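Local atomic coordinates of methyl-accepting chemotaxis protein (Vibrio parahaemolyticus, PDB entry 4EXO), a protein that probably senses small molecules such as pyruvate through its periplasmic Cache (PAS-like) domain and passes the signal on to control bacterial chemotaxis. Residues A[114-125]-A[138-146]; A[49-60]-A[71-79]. All coordinates share one frame; numbering follows the deposited sequence.

Interaction 2 (49-60 with 71-79) closes along the chain before interaction 1 (114-125 with 138-146) opens, and their centres lie 12 Å apart. Both reach the same antiparallel sheet: interaction 2 at strand 69-72, one of its two outermost strands within the chain, interaction 1 in the hairpin of strands 120-131 and 136-143 and at the end of strand 108-115. They meet directly where Thr117 OG1 lies 2.6 Å from Asp57 OD2, a probable hydrogen bond, and again between Thr140 OG1 and Tyr59 O. Pyruvate is bound between them, Lys124 coming from interaction 1 and Tyr59 and His72 from interaction 2, so the pocket of this Cache domain draws on widely separated parts of the sequence.

Interaction 1: residues A[114-125]-A[138-146]; sequences HKPTINAQAPKL and LGTGIYIDD. With PYR (pyruvic acid), chain B.
Tyr143 lies between two lysines of 114-125, its ring flanked on opposite faces by Lys115 and Lys124. Lys115 is the one to follow outward. Its CB sits 3.6 Å from Tyr143 CE1, and CG lies over the centre of the ring, 3.8 Å above the plane, in a CH-pi contact. CD lies near Tyr143 CG and already within 3.6 Å of Asp145 OD2, and NZ ends between the two carboxylate oxygens of Asp145, 2.8 Å from both OD1 and OD2, each offering its syn lone pair. With CG anti to the backbone N (chi1 178°) and every later torsion extended, the lysine runs straight past the tyrosine, in the opposite direction, to reach this salt bridge. A water joins the same NZ to Asp146.

On the other face, Lys124 CG lies toward the rim of the ring, and Lys124 NZ donates to Tyr143 OH at 3.2 Å. Tyr143 OH in turn donates to His114 O at 2.6 Å and is also hydrogen-bonded to Tyr59 OH. In the backbone, Leu125 and Ile142 form an antiparallel hydrogen-bonded pair, and Ile144 N reaches Pro123 O. The two lysines thus spend their charge differently: Lys115 pairs with Asp145 just beyond strand 136-143, while Lys124 NZ gives a short, probably charge-assisted hydrogen bond of 2.6 Å to the carboxylate oxygen O of pyruvate, with Tyr143 linking that ammonium to the backbone of strand 108-115.

Interaction 2: residues A[49-60]-A[71-79]; sequences LKAMRFESDGYF and LHAIKPSLE. With PYR (pyruvic acid), chain B.
Tyr59 and Ile74 meet at right angles, with Ile74 CG1 directly over the centre of the tyrosine ring, 3.4 Å from its centroid, in a CH-pi contact. Pyruvate OXT lies at the edge of that ring, in its plane, and accepts from Tyr59 OH at 2.6 Å. His72 NE2 gives a second bond to the same oxygen (2.8 Å) and a weak one to the keto oxygen O3. OXT is thus held by two donors, on rings whose planes meet at 50°.

What positions the imidazole is its other nitrogen: ND1 accepts from Lys75 N at 3.1 Å, which leaves NE2 to carry the proton toward the ligand. Next to His72 in the chain, Ala73 N reaches Phe60 O at 3.2 Å, nearly in line with the carbonyl. Farther out, Glu79 OE2 takes two donors on different lone pairs, Lys50 NZ on the syn side (2.8 Å) and His72 N on the anti side (3.0 Å). Lys50 gets there by bending at chi3 (64°), its CG first passing Leu71 CD1. Arg53 NH1 holds Lys50 O and Met52 O within its guanidinium plane, and a water bridges its NH2 to Ala73 O.

The contact thus joins the end of helix 42-51 and the loop after it to edge strand 69-72. Phe60 also packs on Leu138 of strand 136-143, and Met24 of the second subunit lies against Met52, Phe54 and Phe60.

Interaction 1: residues A[114-125]-A[138-146]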
loop_
_atom_site.group_PDB
_atom_site.type_symbol
_atom_site.label_atom_id
_atom_site.label_comp_id
_atom_site.label_asym_id
_atom_site.label_seq_id
_atom_site.Cartn_x
_atom_site.Cartn_y
_atom_site.Cartn_z
ATOM N N HIS A 114 -1.422 -3.460 21.129
ATOM C CA HIS A 114 -0.073 -2.884 21.138
ATOM C C HIS A 114 0.082 -1.914 19.950
ATOM O O HIS A 114 -0.240 -2.242 18.809
ATOM C CB HIS A 114 0.940 -4.015 21.018
ATOM C CG HIS A 114 2.357 -3.558 20.799
ATOM N ND1 HIS A 114 2.925 -3.475 19.545
ATOM C CD2 HIS A 114 3.336 -3.244 21.680
ATOM C CE1 HIS A 114 4.191 -3.105 19.661
ATOM N NE2 HIS A 114 4.470 -2.978 20.951
ATOM N N LYS A 115 0.588 -0.719 20.232
ATOM C CA LYS A 115 0.885 0.261 19.198
ATOM C C LYS A 115 2.431 0.412 19.108
ATOM O O LYS A 115 3.061 0.842 20.082
ATOM C CB LYS A 115 0.261 1.604 19.599
ATOM C CG LYS A 115 0.538 2.746 18.620
ATOM C CD LYS A 115 -0.227 4.019 19.040
ATOM C CE LYS A 115 0.055 5.164 18.081
ATOM N NZ LYS A 115 -0.689 6.429 18.437
ATOM N N PRO A 116 3.040 0.028 17.968
ATOM C CA PRO A 116 4.513 -0.003 17.882
ATOM C C PRO A 116 5.202 1.262 18.365
ATOM O O PRO A 116 6.184 1.162 19.130
ATOM C CB PRO A 116 4.776 -0.265 16.395
ATOM C CG PRO A 116 3.597 -1.228 16.017
ATOM C CD PRO A 116 2.395 -0.608 16.791
ATOM N N THR A 117 4.727 2.436 17.963
ATOM C CA THR A 117 5.494 3.660 18.244
ATOM C C THR A 117 5.532 4.063 19.731
ATOM O O THR A 117 6.276 4.986 20.085
ATOM C CB THR A 117 5.024 4.875 17.393
ATOM O OG1 THR A 117 3.619 5.108 17.588
ATOM C CG2 THR A 117 5.330 4.667 15.883
ATOM N N ILE A 118 4.716 3.431 20.584
ATOM C CA ILE A 118 4.750 3.698 22.044
ATOM C C ILE A 118 4.916 2.425 22.869
ATOM O O ILE A 118 4.954 2.473 24.109
ATOM C CB ILE A 118 3.483 4.472 22.556
ATOM C CG1 ILE A 118 2.187 3.663 22.284
ATOM C CG2 ILE A 118 3.428 5.871 21.926
ATOM C CD1 ILE A 118 0.866 4.306 22.919
ATOM N N ASN A 119 5.022 1.285 22.188
ATOM C CA ASN A 119 5.126 -0.002 22.864
ATOM C C ASN A 119 4.140 -0.142 24.044
ATOM O O ASN A 119 4.544 -0.498 25.175
ATOM C CB ASN A 119 6.593 -0.279 23.346
ATOM C CG ASN A 119 6.791 -1.716 23.805
ATOM O OD1 ASN A 119 6.068 -2.631 23.359
ATOM N ND2 ASN A 119 7.759 -1.941 24.695
ATOM N N ALA A 120 2.851 0.147 23.796
ATOM C CA ALA A 120 1.832 0.050 24.840
ATOM C C ALA A 120 0.482 -0.084 24.134
ATOM O O ALA A 120 0.380 0.229 22.968
ATOM C CB ALA A 120 1.848 1.358 25.715
ATOM N N GLN A 121 -0.546 -0.560 24.849
ATOM C CA GLN A 121 -1.905 -0.651 24.261
ATOM C C GLN A 121 -2.459 0.696 23.868
ATOM O O GLN A 121 -2.267 1.685 24.579
ATOM C CB GLN A 121 -2.859 -1.328 25.282
ATOM C CG GLN A 121 -2.379 -2.689 25.719
ATOM C CD GLN A 121 -2.557 -3.702 24.598
ATOM O OE1 GLN A 121 -3.652 -3.818 24.020
ATOM N NE2 GLN A 121 -1.484 -4.424 24.270
ATOM N N ALA A 122 -3.153 0.759 22.736
ATOM C CA ALA A 122 -3.849 1.961 22.299
ATOM C C ALA A 122 -5.086 1.596 21.486
ATOM O O ALA A 122 -5.089 0.557 20.815
ATOM C CB ALA A 122 -2.957 2.858 21.436
ATOM N N PRO A 123 -6.107 2.470 21.498
ATOM C CA PRO A 123 -7.293 2.179 20.680
ATOM C C PRO A 123 -6.992 2.177 19.187
ATOM O O PRO A 123 -6.268 3.064 18.680
ATOM C CB PRO A 123 -8.295 3.280 21.056
ATOM C CG PRO A 123 -7.503 4.345 21.728
ATOM C CD PRO A 123 -6.283 3.674 22.342
ATOM N N LYS A 124 -7.583 1.206 18.491
ATOM C CA LYS A 124 -7.299 0.965 17.076
ATOM C C LYS A 124 -8.609 0.733 16.327
ATOM O O LYS A 124 -9.619 0.305 16.918
ATOM C CB LYS A 124 -6.441 -0.325 17.008
ATOM C CG LYS A 124 -5.883 -0.733 15.664
ATOM C CD LYS A 124 -4.895 -1.906 15.866
ATOM C CE LYS A 124 -4.164 -2.283 14.552
ATOM N NZ LYS A 124 -3.062 -3.303 14.798
ATOM N N LEU A 125 -8.585 0.999 15.021
ATOM C CA LEU A 125 -9.660 0.551 14.143
ATOM C C LEU A 125 -9.053 -0.436 13.154
ATOM O O LEU A 125 -8.231 -0.063 12.348
ATOM C CB LEU A 125 -10.318 1.722 13.418
ATOM C CG LEU A 125 -11.329 1.345 12.299
ATOM C CD1 LEU A 125 -12.484 0.513 12.893
ATOM C CD2 LEU A 125 -11.854 2.619 11.646
ATOM N N LEU A 138 -6.788 -11.719 6.818
ATOM C CA LEU A 138 -5.639 -10.792 6.707
ATOM C C LEU A 138 -6.131 -9.410 7.132
ATOM O O LEU A 138 -7.132 -8.947 6.606
ATOM C CB LEU A 138 -5.163 -10.736 5.255
ATOM C CG LEU A 138 -4.022 -9.756 4.900
ATOM C CD1 LEU A 138 -2.733 -10.141 5.667
ATOM C CD2 LEU A 138 -3.748 -9.721 3.382
ATOM N N GLY A 139 -5.412 -8.752 8.040
ATOM C CA GLY A 139 -5.894 -7.496 8.621
ATOM C C GLY A 139 -4.814 -6.438 8.772
ATOM O O GLY A 139 -3.631 -6.757 8.750
ATOM N N THR A 140 -5.236 -5.190 8.931
ATOM C CA THR A 140 -4.345 -4.114 9.303
ATOM C C THR A 140 -5.209 -3.140 10.108
ATOM O O THR A 140 -6.337 -3.485 10.507
ATOM C CB THR A 140 -3.661 -3.435 8.057
ATOM O OG1 THR A 140 -2.769 -2.399 8.537
ATOM C CG2 THR A 140 -4.693 -2.784 7.133
ATOM N N GLY A 141 -4.715 -1.940 10.383
ATOM C CA GLY A 141 -5.499 -1.014 11.220
ATOM C C GLY A 141 -4.859 0.350 11.314
ATOM O O GLY A 141 -3.706 0.536 10.905
ATOM N N ILE A 142 -5.633 1.315 11.807
ATOM C CA ILE A 142 -5.127 2.663 12.110
ATOM C C ILE A 142 -5.381 2.940 13.597
ATOM O O ILE A 142 -6.425 2.531 14.133
ATOM C CB ILE A 142 -5.810 3.712 11.209
ATOM C CG1 ILE A 142 -5.445 3.444 9.744
ATOM C CG2 ILE A 142 -5.434 5.134 11.602
ATOM C CD1 ILE A 142 -6.068 4.403 8.778
ATOM N N TYR A 143 -4.460 3.628 14.267
ATOM C CA TYR A 143 -4.657 3.898 15.706
ATOM C C TYR A 143 -5.463 5.182 15.887
ATOM O O TYR A 143 -5.276 6.144 15.160
ATOM C CB TYR A 143 -3.311 3.914 16.452
ATOM C CG TYR A 143 -2.736 2.498 16.497
ATOM C CD1 TYR A 143 -2.988 1.661 17.600
ATOM C CD2 TYR A 143 -2.000 1.979 15.436
ATOM C CE1 TYR A 143 -2.510 0.361 17.641
ATOM C CE2 TYR A 143 -1.516 0.670 15.465
ATOM C CZ TYR A 143 -1.766 -0.129 16.562
ATOM O OH TYR A 143 -1.284 -1.424 16.603
ATOM N N ILE A 144 -6.407 5.183 16.810
ATOM C CA ILE A 144 -7.320 6.322 16.894
ATOM C C ILE A 144 -7.119 7.162 18.155
ATOM O O ILE A 144 -7.890 8.105 18.404
ATOM C CB ILE A 144 -8.802 5.913 16.730
ATOM C CG1 ILE A 144 -9.175 4.765 17.664
ATOM C CG2 ILE A 144 -9.098 5.480 15.277
ATOM C CD1 ILE A 144 -10.603 4.327 17.463
ATOM N N ASP A 145 -6.086 6.839 18.931
ATOM C CA ASP A 145 -5.778 7.609 20.151
ATOM C C ASP A 145 -5.717 9.137 19.957
ATOM O O ASP A 145 -6.030 9.877 20.900
ATOM C CB ASP A 145 -4.579 7.056 20.964
ATOM C CG ASP A 145 -3.360 6.676 20.103
ATOM O OD1 ASP A 145 -3.444 6.531 18.857
ATOM O OD2 ASP A 145 -2.282 6.497 20.713
ATOM N N ASP A 146 -5.323 9.604 18.768
ATOM C CA ASP A 146 -5.653 10.987 18.341
ATOM C C ASP A 146 -7.198 11.222 18.299
ATOM O O ASP A 146 -7.812 11.493 17.253
ATOM C CB ASP A 146 -4.953 11.389 17.014
ATOM C CG ASP A 146 -4.872 10.243 16.011
ATOM O OD1 ASP A 146 -5.944 9.724 15.620
ATOM O OD2 ASP A 146 -3.739 9.861 15.614
HETATM C C PYR B . -3.139 -6.706 15.606
HETATM O O PYR B . -3.878 -5.618 15.646
HETATM O OXT PYR B . -1.833 -6.583 15.469
HETATM C CA PYR B . -3.721 -7.990 15.719
HETATM O O3 PYR B . -2.925 -8.992 15.669
HETATM C CB PYR B . -5.209 -8.245 15.926
HETATM O O HOH W 1 -1.496 8.560 16.612
#

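Interaction 2: residues A[49-60]-A[71-79]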
loop_
_atom_site.group_PDB
_atom_site.type_symbol
_atom_site.label_atom_id
_atom_site.label_comp_id
_atom_site.label_asym_id
_atom_site.label_seq_id
_atom_site.Cartn_x
_atom_site.Cartn_y
_atom_site.Cartn_z
ATOM N N LEU A 49 4.281 -9.747 3.146
ATOM C CA LEU A 49 3.285 -8.979 3.929
ATOM C C LEU A 49 3.867 -8.505 5.260
ATOM O O LEU A 49 3.526 -7.425 5.740
ATOM C CB LEU A 49 2.039 -9.820 4.188
ATOM C CG LEU A 49 1.140 -10.118 2.962
ATOM C CD1 LEU A 49 0.264 -11.330 3.270
ATOM C CD2 LEU A 49 0.304 -8.888 2.646
ATOM N N LYS A 50 4.751 -9.299 5.858
ATOM C CA LYS A 50 5.390 -8.880 7.107
ATOM C C LYS A 50 6.388 -7.737 6.961
ATOM O O LYS A 50 6.659 -7.028 7.924
ATOM C CB LYS A 50 6.073 -10.081 7.765
ATOM C CG LYS A 50 5.051 -11.023 8.420
ATOM C CD LYS A 50 5.718 -12.339 8.861
ATOM C CE LYS A 50 6.753 -12.148 9.935
ATOM N NZ LYS A 50 7.244 -13.518 10.324
ATOM N N ALA A 51 6.919 -7.537 5.757
ATOM C CA ALA A 51 7.808 -6.379 5.521
ATOM C C ALA A 51 7.070 -5.056 5.252
ATOM O O ALA A 51 7.616 -3.956 5.489
ATOM C CB ALA A 51 8.741 -6.702 4.363
HETATM N N MSE A 52 5.840 -5.139 4.727
HETATM C CA MSE A 52 5.100 -3.935 4.339
HETATM C C MSE A 52 4.704 -2.978 5.471
HETATM O O MSE A 52 4.240 -3.399 6.560
HETATM C CB MSE A 52 3.836 -4.312 3.527
HETATM C CG MSE A 52 4.212 -4.861 2.165
HETATM SE SE MSE A 52 2.715 -5.649 1.207
HETATM C CE MSE A 52 1.923 -4.010 0.718
ATOM N N ARG A 53 4.879 -1.683 5.207
ATOM C CA ARG A 53 4.397 -0.642 6.137
ATOM C C ARG A 53 3.781 0.505 5.369
ATOM O O ARG A 53 4.310 0.880 4.312
ATOM C CB ARG A 53 5.569 -0.071 6.972
ATOM C CG ARG A 53 6.306 -1.108 7.808
ATOM C CD ARG A 53 5.495 -1.472 9.082
ATOM N NE ARG A 53 6.304 -2.329 9.964
ATOM C CZ ARG A 53 6.581 -3.608 9.721
ATOM N NH1 ARG A 53 6.088 -4.221 8.630
ATOM N NH2 ARG A 53 7.314 -4.299 10.601
ATOM N N PHE A 54 2.696 1.086 5.891
ATOM C CA PHE A 54 2.260 2.396 5.393
ATOM C C PHE A 54 2.597 3.559 6.346
ATOM O O PHE A 54 2.376 4.730 6.011
ATOM C CB PHE A 54 0.769 2.398 4.986
ATOM C CG PHE A 54 -0.199 1.960 6.095
ATOM C CD1 PHE A 54 -0.708 2.888 7.002
ATOM C CD2 PHE A 54 -0.599 0.642 6.205
ATOM C CE1 PHE A 54 -1.627 2.488 8.033
ATOM C CE2 PHE A 54 -1.532 0.232 7.239
ATOM C CZ PHE A 54 -2.026 1.167 8.135
ATOM N N GLU A 55 3.101 3.203 7.528
ATOM C CA GLU A 55 3.713 4.101 8.514
ATOM C C GLU A 55 4.258 3.171 9.603
ATOM O O GLU A 55 4.059 1.949 9.563
ATOM C CB GLU A 55 2.712 5.116 9.087
ATOM C CG GLU A 55 1.469 4.466 9.742
ATOM C CD GLU A 55 0.490 5.502 10.309
ATOM O OE1 GLU A 55 0.847 6.179 11.298
ATOM O OE2 GLU A 55 -0.630 5.631 9.770
ATOM N N SER A 56 4.978 3.728 10.566
ATOM C CA SER A 56 5.566 2.899 11.618
ATOM C C SER A 56 4.538 2.009 12.326
ATOM O O SER A 56 4.831 0.827 12.654
ATOM C CB SER A 56 6.316 3.767 12.635
ATOM O OG SER A 56 7.538 4.204 12.047
ATOM N N ASP A 57 3.317 2.531 12.476
ATOM C CA ASP A 57 2.256 1.776 13.166
ATOM C C ASP A 57 1.320 1.047 12.195
ATOM O O ASP A 57 0.278 0.572 12.602
ATOM C CB ASP A 57 1.422 2.740 14.006
ATOM C CG ASP A 57 2.195 3.260 15.222
ATOM O OD1 ASP A 57 2.867 2.446 15.879
ATOM O OD2 ASP A 57 2.118 4.467 15.516
ATOM N N GLY A 58 1.694 1.002 10.925
ATOM C CA GLY A 58 0.798 0.541 9.859
ATOM C C GLY A 58 1.321 -0.745 9.259
ATOM O O GLY A 58 2.203 -0.704 8.401
ATOM N N TYR A 59 0.769 -1.895 9.687
ATOM C CA TYR A 59 1.333 -3.210 9.358
ATOM C C TYR A 59 0.232 -4.264 9.235
ATOM O O TYR A 59 -0.928 -4.005 9.617
ATOM C CB TYR A 59 2.310 -3.658 10.491
ATOM C CG TYR A 59 1.596 -3.850 11.835
ATOM C CD1 TYR A 59 1.033 -5.083 12.174
ATOM C CD2 TYR A 59 1.446 -2.775 12.733
ATOM C CE1 TYR A 59 0.358 -5.280 13.411
ATOM C CE2 TYR A 59 0.778 -2.931 13.986
ATOM C CZ TYR A 59 0.240 -4.206 14.306
ATOM O OH TYR A 59 -0.416 -4.378 15.504
ATOM N N PHE A 60 0.603 -5.442 8.713
ATOM C CA PHE A 60 -0.331 -6.563 8.562
ATOM C C PHE A 60 -0.187 -7.663 9.613
ATOM O O PHE A 60 0.930 -7.928 10.128
ATOM C CB PHE A 60 -0.143 -7.231 7.200
ATOM C CG PHE A 60 -0.594 -6.397 6.055
ATOM C CD1 PHE A 60 -1.951 -6.305 5.735
ATOM C CD2 PHE A 60 0.338 -5.712 5.281
ATOM C CE1 PHE A 60 -2.392 -5.539 4.657
ATOM C CE2 PHE A 60 -0.079 -4.922 4.175
ATOM C CZ PHE A 60 -1.453 -4.821 3.866
ATOM N N LEU A 71 0.437 -14.960 10.549
ATOM C CA LEU A 71 1.605 -14.080 10.372
ATOM C C LEU A 71 1.419 -12.879 11.251
ATOM O O LEU A 71 0.274 -12.463 11.497
ATOM C CB LEU A 71 1.772 -13.691 8.904
ATOM C CG LEU A 71 0.696 -12.769 8.295
ATOM C CD1 LEU A 71 1.111 -11.263 8.318
ATOM C CD2 LEU A 71 0.409 -13.198 6.855
ATOM N N HIS A 72 2.507 -12.318 11.778
ATOM C CA HIS A 72 2.372 -11.050 12.515
ATOM C C HIS A 72 3.633 -10.218 12.255
ATOM O O HIS A 72 4.752 -10.668 12.561
ATOM C CB HIS A 72 2.145 -11.268 14.034
ATOM C CG HIS A 72 1.496 -10.081 14.683
ATOM N ND1 HIS A 72 2.179 -8.900 14.939
ATOM C CD2 HIS A 72 0.198 -9.844 14.996
ATOM C CE1 HIS A 72 1.334 -8.015 15.450
ATOM N NE2 HIS A 72 0.126 -8.564 15.490
ATOM N N ALA A 73 3.463 -9.045 11.644
ATOM C CA ALA A 73 4.615 -8.234 11.208
ATOM C C ALA A 73 5.441 -7.718 12.395
ATOM O O ALA A 73 6.653 -7.554 12.272
ATOM C CB ALA A 73 4.146 -7.018 10.368
ATOM N N ILE A 74 4.768 -7.418 13.501
ATOM C CA ILE A 74 5.404 -6.785 14.666
ATOM C C ILE A 74 5.943 -7.806 15.683
ATOM O O ILE A 74 7.043 -7.628 16.241
ATOM C CB ILE A 74 4.406 -5.810 15.351
ATOM C CG1 ILE A 74 3.934 -4.710 14.344
ATOM C CG2 ILE A 74 4.965 -5.177 16.660
ATOM C CD1 ILE A 74 5.105 -3.802 13.758
ATOM N N LYS A 75 5.141 -8.830 15.964
ATOM C CA LYS A 75 5.501 -9.809 16.994
ATOM C C LYS A 75 5.391 -11.200 16.381
ATOM O O LYS A 75 4.369 -11.912 16.586
ATOM C CB LYS A 75 4.580 -9.656 18.205
ATOM C CG LYS A 75 5.051 -10.512 19.460
ATOM C CD LYS A 75 4.081 -10.303 20.624
ATOM C CE LYS A 75 4.471 -11.171 21.842
ATOM N NZ LYS A 75 3.542 -10.792 22.955
ATOM N N PRO A 76 6.425 -11.612 15.619
ATOM C CA PRO A 76 6.316 -12.910 14.923
ATOM C C PRO A 76 6.274 -14.140 15.845
ATOM O O PRO A 76 5.864 -15.207 15.386
ATOM C CB PRO A 76 7.539 -12.915 14.000
ATOM C CG PRO A 76 8.535 -11.999 14.706
ATOM C CD PRO A 76 7.685 -10.906 15.254
ATOM N N SER A 77 6.631 -13.971 17.127
ATOM C CA SER A 77 6.426 -15.001 18.146
ATOM C C SER A 77 4.952 -15.375 18.399
ATOM O O SER A 77 4.672 -16.420 18.998
ATOM C CB SER A 77 7.152 -14.661 19.461
ATOM O OG SER A 77 6.613 -13.514 20.093
ATOM N N LEU A 78 4.004 -14.573 17.897
ATOM C CA LEU A 78 2.573 -14.940 17.989
ATOM C C LEU A 78 2.229 -16.054 17.009
ATOM O O LEU A 78 1.194 -16.721 17.167
ATOM C CB LEU A 78 1.648 -13.719 17.721
ATOM C CG LEU A 78 1.739 -12.595 18.761
ATOM C CD1 LEU A 78 0.717 -11.449 18.409
ATOM C CD2 LEU A 78 1.503 -13.154 20.188
ATOM N N GLU A 79 3.071 -16.236 15.989
ATOM C CA GLU A 79 2.737 -17.148 14.867
ATOM C C GLU A 79 2.622 -18.575 15.400
ATOM O O GLU A 79 3.488 -19.031 16.171
ATOM C CB GLU A 79 3.751 -17.032 13.719
ATOM C CG GLU A 79 3.690 -15.642 13.016
ATOM C CD GLU A 79 4.827 -15.344 12.053
ATOM O OE1 GLU A 79 5.662 -16.235 11.779
ATOM O OE2 GLU A 79 4.876 -14.189 11.563
HETATM C C PYR B . -3.139 -6.706 15.606
HETATM O O PYR B . -3.878 -5.618 15.646
HETATM O OXT PYR B . -1.833 -6.583 15.469
HETATM C CA PYR B . -3.721 -7.990 15.719
HETATM O O3 PYR B . -2.925 -8.992 15.669
HETATM C CB PYR B . -5.209 -8.245 15.926
HETATM O O HOH W 2 8.463 -6.876 10.275
#